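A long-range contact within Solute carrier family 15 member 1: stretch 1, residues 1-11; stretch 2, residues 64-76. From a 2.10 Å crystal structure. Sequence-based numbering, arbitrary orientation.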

# COMPACT_ATOMS: atom_id res chain seq x y z
N GLY A 1 9.40 -7.00 -16.38
CA GLY A 1 9.80 -5.87 -15.55
C GLY A 1 8.99 -5.73 -14.27
O GLY A 1 7.76 -5.85 -14.31
N GLY A 2 9.64 -5.53 -13.12
CA GLY A 2 11.09 -5.37 -12.94
C GLY A 2 11.47 -3.91 -13.10
O GLY A 2 11.62 -3.20 -12.11
N ASN A 3 11.47 -3.44 -14.36
CA ASN A 3 11.76 -2.07 -14.79
C ASN A 3 10.47 -1.41 -15.39
O ASN A 3 10.47 -0.20 -15.70
CB ASN A 3 12.92 -2.14 -15.84
CG ASN A 3 13.26 -0.89 -16.64
OD1 ASN A 3 13.18 -0.87 -17.88
ND2 ASN A 3 13.75 0.14 -15.96
N GLN A 4 9.38 -2.21 -15.55
CA GLN A 4 8.15 -1.68 -16.17
C GLN A 4 7.11 -1.18 -15.13
O GLN A 4 6.97 -1.73 -14.03
CB GLN A 4 7.52 -2.63 -17.20
CG GLN A 4 6.74 -3.82 -16.64
CD GLN A 4 6.09 -4.71 -17.70
OE1 GLN A 4 4.90 -5.05 -17.62
NE2 GLN A 4 6.86 -5.08 -18.73
N VAL A 5 6.48 -0.08 -15.48
CA VAL A 5 5.47 0.59 -14.66
C VAL A 5 4.13 0.39 -15.38
O VAL A 5 4.05 0.60 -16.59
CB VAL A 5 5.87 2.09 -14.50
CG1 VAL A 5 4.69 2.94 -14.01
CG2 VAL A 5 7.05 2.23 -13.54
N GLN A 6 3.12 -0.11 -14.66
CA GLN A 6 1.79 -0.30 -15.26
C GLN A 6 0.87 0.77 -14.69
O GLN A 6 0.85 1.01 -13.48
CB GLN A 6 1.24 -1.70 -15.01
CG GLN A 6 1.84 -2.79 -15.94
CD GLN A 6 1.32 -4.18 -15.63
OE1 GLN A 6 0.22 -4.36 -15.12
NE2 GLN A 6 2.09 -5.23 -15.91
N ILE A 7 0.16 1.48 -15.59
CA ILE A 7 -0.74 2.56 -15.22
C ILE A 7 -2.10 2.41 -15.92
O ILE A 7 -2.17 2.32 -17.14
CB ILE A 7 -0.13 3.97 -15.54
CG1 ILE A 7 1.30 4.11 -14.96
CG2 ILE A 7 -1.07 5.11 -15.05
CD1 ILE A 7 2.15 5.30 -15.50
N LYS A 8 -3.16 2.50 -15.13
CA LYS A 8 -4.55 2.50 -15.58
C LYS A 8 -5.05 3.90 -15.23
O LYS A 8 -4.67 4.43 -14.19
CB LYS A 8 -5.35 1.43 -14.82
CG LYS A 8 -6.86 1.44 -15.00
CD LYS A 8 -7.45 1.02 -13.69
CE LYS A 8 -8.29 -0.20 -13.78
NZ LYS A 8 -8.50 -0.78 -12.44
N VAL A 9 -5.85 4.51 -16.08
CA VAL A 9 -6.39 5.84 -15.77
C VAL A 9 -7.88 5.70 -15.47
O VAL A 9 -8.57 5.01 -16.20
CB VAL A 9 -6.15 6.87 -16.91
CG1 VAL A 9 -6.63 8.29 -16.50
CG2 VAL A 9 -4.68 6.89 -17.32
N LEU A 10 -8.35 6.33 -14.39
CA LEU A 10 -9.76 6.33 -14.05
C LEU A 10 -10.18 7.79 -13.85
O LEU A 10 -9.68 8.49 -12.97
CB LEU A 10 -10.04 5.43 -12.80
CG LEU A 10 -11.40 5.56 -12.07
CD1 LEU A 10 -12.58 5.18 -12.96
CD2 LEU A 10 -11.44 4.67 -10.82
N ASN A 11 -11.06 8.24 -14.73
CA ASN A 11 -11.61 9.58 -14.72
C ASN A 11 -12.84 9.58 -13.82
O ASN A 11 -13.88 9.03 -14.19
CB ASN A 11 -11.97 10.00 -16.15
CG ASN A 11 -12.47 11.41 -16.23
OD1 ASN A 11 -12.68 12.08 -15.24
ND2 ASN A 11 -12.69 11.89 -17.44
N ASP A 64 5.80 9.69 -8.93
CA ASP A 64 5.61 8.73 -7.87
C ASP A 64 5.09 7.43 -8.50
O ASP A 64 3.95 7.02 -8.26
CB ASP A 64 4.75 9.31 -6.71
CG ASP A 64 3.25 9.37 -6.88
OD1 ASP A 64 2.76 10.34 -7.50
OD2 ASP A 64 2.55 8.51 -6.29
N PHE A 65 5.94 6.81 -9.36
CA PHE A 65 5.64 5.51 -9.95
C PHE A 65 6.77 4.56 -9.63
O PHE A 65 7.92 4.90 -9.82
CB PHE A 65 5.41 5.59 -11.45
CG PHE A 65 4.21 6.42 -11.82
CD1 PHE A 65 2.93 5.89 -11.75
CD2 PHE A 65 4.37 7.74 -12.25
CE1 PHE A 65 1.82 6.67 -12.10
CE2 PHE A 65 3.26 8.51 -12.57
CZ PHE A 65 2.00 7.97 -12.52
N GLU A 66 6.44 3.39 -9.11
CA GLU A 66 7.43 2.38 -8.77
C GLU A 66 7.53 1.33 -9.86
O GLU A 66 6.51 0.80 -10.32
CB GLU A 66 7.10 1.69 -7.44
CG GLU A 66 7.17 2.58 -6.23
CD GLU A 66 7.26 1.79 -4.94
OE1 GLU A 66 6.21 1.32 -4.44
OE2 GLU A 66 8.41 1.54 -4.49
N GLN A 67 8.75 0.99 -10.26
CA GLN A 67 8.91 -0.07 -11.27
C GLN A 67 8.52 -1.43 -10.68
O GLN A 67 8.64 -1.64 -9.47
CB GLN A 67 10.32 -0.08 -11.90
CG GLN A 67 11.46 0.01 -10.90
CD GLN A 67 12.71 0.50 -11.55
OE1 GLN A 67 13.29 -0.16 -12.41
NE2 GLN A 67 13.20 1.65 -11.11
N GLY A 68 7.94 -2.28 -11.52
CA GLY A 68 7.44 -3.59 -11.13
C GLY A 68 6.07 -3.53 -10.50
O GLY A 68 5.55 -4.57 -10.05
N HIS A 69 5.45 -2.32 -10.46
CA HIS A 69 4.15 -2.11 -9.85
C HIS A 69 3.09 -1.55 -10.78
O HIS A 69 3.41 -0.87 -11.76
CB HIS A 69 4.27 -1.19 -8.62
CG HIS A 69 5.07 -1.80 -7.51
ND1 HIS A 69 6.46 -1.95 -7.61
CD2 HIS A 69 4.66 -2.27 -6.31
CE1 HIS A 69 6.83 -2.52 -6.48
NE2 HIS A 69 5.79 -2.73 -5.67
N ARG A 70 1.83 -1.84 -10.46
CA ARG A 70 0.65 -1.30 -11.13
C ARG A 70 0.18 -0.10 -10.33
O ARG A 70 0.39 -0.03 -9.13
CB ARG A 70 -0.51 -2.29 -11.20
CG ARG A 70 -0.32 -3.40 -12.16
CD ARG A 70 -1.46 -4.35 -11.97
NE ARG A 70 -1.41 -5.43 -12.94
CZ ARG A 70 -2.21 -6.49 -12.92
NH1 ARG A 70 -3.16 -6.60 -12.00
NH2 ARG A 70 -2.07 -7.44 -13.84
N HIS A 71 -0.48 0.82 -11.02
CA HIS A 71 -0.99 2.02 -10.41
C HIS A 71 -2.30 2.40 -11.07
O HIS A 71 -2.48 2.17 -12.26
CB HIS A 71 -0.01 3.19 -10.64
CG HIS A 71 1.41 2.90 -10.25
ND1 HIS A 71 2.25 2.16 -11.09
CD2 HIS A 71 2.11 3.27 -9.15
CE1 HIS A 71 3.40 2.06 -10.44
NE2 HIS A 71 3.37 2.73 -9.28
N THR A 72 -3.17 3.07 -10.31
CA THR A 72 -4.37 3.67 -10.88
C THR A 72 -4.15 5.17 -10.77
O THR A 72 -4.00 5.68 -9.66
CB THR A 72 -5.65 3.23 -10.17
OG1 THR A 72 -5.87 1.88 -10.53
CG2 THR A 72 -6.91 4.06 -10.59
N LEU A 73 -4.11 5.85 -11.91
CA LEU A 73 -4.03 7.29 -11.95
C LEU A 73 -5.48 7.82 -11.91
O LEU A 73 -6.22 7.73 -12.91
CB LEU A 73 -3.25 7.79 -13.19
CG LEU A 73 -3.15 9.34 -13.36
CD1 LEU A 73 -2.36 10.01 -12.22
CD2 LEU A 73 -2.53 9.69 -14.71
N LEU A 74 -5.90 8.32 -10.75
CA LEU A 74 -7.23 8.90 -10.62
C LEU A 74 -7.13 10.32 -11.15
O LEU A 74 -6.17 11.00 -10.80
CB LEU A 74 -7.70 8.95 -9.15
CG LEU A 74 -7.99 7.64 -8.42
CD1 LEU A 74 -8.35 7.93 -6.98
CD2 LEU A 74 -9.16 6.89 -9.06
N VAL A 75 -8.05 10.73 -12.05
CA VAL A 75 -8.07 12.10 -12.60
C VAL A 75 -9.49 12.70 -12.42
O VAL A 75 -10.48 11.97 -12.51
CB VAL A 75 -7.55 12.23 -14.07
CG1 VAL A 75 -6.08 11.79 -14.18
CG2 VAL A 75 -8.41 11.43 -15.07
N TRP A 76 -9.57 14.00 -12.16
CA TRP A 76 -10.84 14.72 -12.00
C TRP A 76 -10.66 16.20 -12.33
O TRP A 76 -9.53 16.68 -12.39
CB TRP A 76 -11.53 14.48 -10.63
CG TRP A 76 -10.78 14.99 -9.43
CD1 TRP A 76 -11.05 16.13 -8.73
CD2 TRP A 76 -9.73 14.31 -8.72
NE1 TRP A 76 -10.22 16.21 -7.64
CE2 TRP A 76 -9.37 15.13 -7.62
CE3 TRP A 76 -9.02 13.11 -8.92
CZ2 TRP A 76 -8.33 14.81 -6.75
CZ3 TRP A 76 -8.01 12.77 -8.04
CH2 TRP A 76 -7.65 13.63 -6.98

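Residues 4-11 and 69-76 form neighbouring strands of a parallel β-sheet, their N-to-C directions differing by 26°. Pairing runs in step from Gln6 with Arg70 to Asn11 with Val75. As is usual in parallel pairing, alternate residues of the first strand, here Gln6, Lys8 and Leu10, do the hydrogen bonding, each reaching two residues of the other that flank its partner. Lys8 N donates to His71 O (3.0 Å) and Lys8 O accepts from Leu73 N (2.7 Å); Leu10 N then donates to Leu73 O and Leu10 O accepts from Val75 N, both at 2.9 Å. The intervening residues offer CA-H groups instead: Ile7 CA lies 3.5 Å from His71 O, and Val9 CA lies 3.4 Å from Leu73 O.

The ladder starts at a type II turn from Glu66 to His69. Gly68 has a phi of 82°, a value that favours glycine, and its N donates to Gln4 O at 2.7 Å. Gly2 N comes within 3.5 Å of Gly68 CA. Gly2 itself has a phi of 88° and follows a cis peptide bond. Next along the ladder, Gln6 N donates almost linearly to His69 O at 3.0 Å.

At Gln6 O the regular pattern gains a side chain. The backbone bond from His71 N to Gln6 O is short, 2.8 Å, but weak, because its angle is only 123°. His71 ND1 donates to the same Gln6 O at 3.0 Å with a better angle of 158°, so the imidazole reinforces the backbone link. The other ring nitrogen, His71 NE2, accepts from Glu66 N at 3.1 Å. Histidine suits this position because its two nitrogens can play opposite roles, tying the strand both to its neighbour and to the turn.

The side chains of Ile7, Val9, His71, Leu73 and Val75 share one face of the sheet. Branched aliphatic groups pack against one another across the two strands on this face: Ile7 CG2 packs against Leu73 CB, and Val9 CG1 against Val75 CG2, both at 3.9 Å. Ile7 CD1 also sits over a face of the Phe65 ring, 4.0 Å from its centroid, a CH-π contact for which a flat aromatic surface is well suited. Val5 CG1 adds an apolar contact with Phe65 CB at 3.8 Å.

The opposite face, carrying Gln6, Lys8, Leu10, Arg70, Thr72 and Leu74, is more mixed. Gln6 OE1 lies at the edge of the Arg70 guanidinium and accepts from Arg70 NE at 2.9 Å, while Gln6 NE2 donates to Gln4 OE1 at 3.3 Å; the amide thus uses both its ends. Lys8 CD approaches Thr72 OG1 to 3.6 Å, with Lys8 NZ and Thr72 OG1 hydrogen-bonded elsewhere in the structure. Farther along, Leu10 CD2 meets Leu74 CD2 at 3.6 Å, an apolar contact between paired leucines.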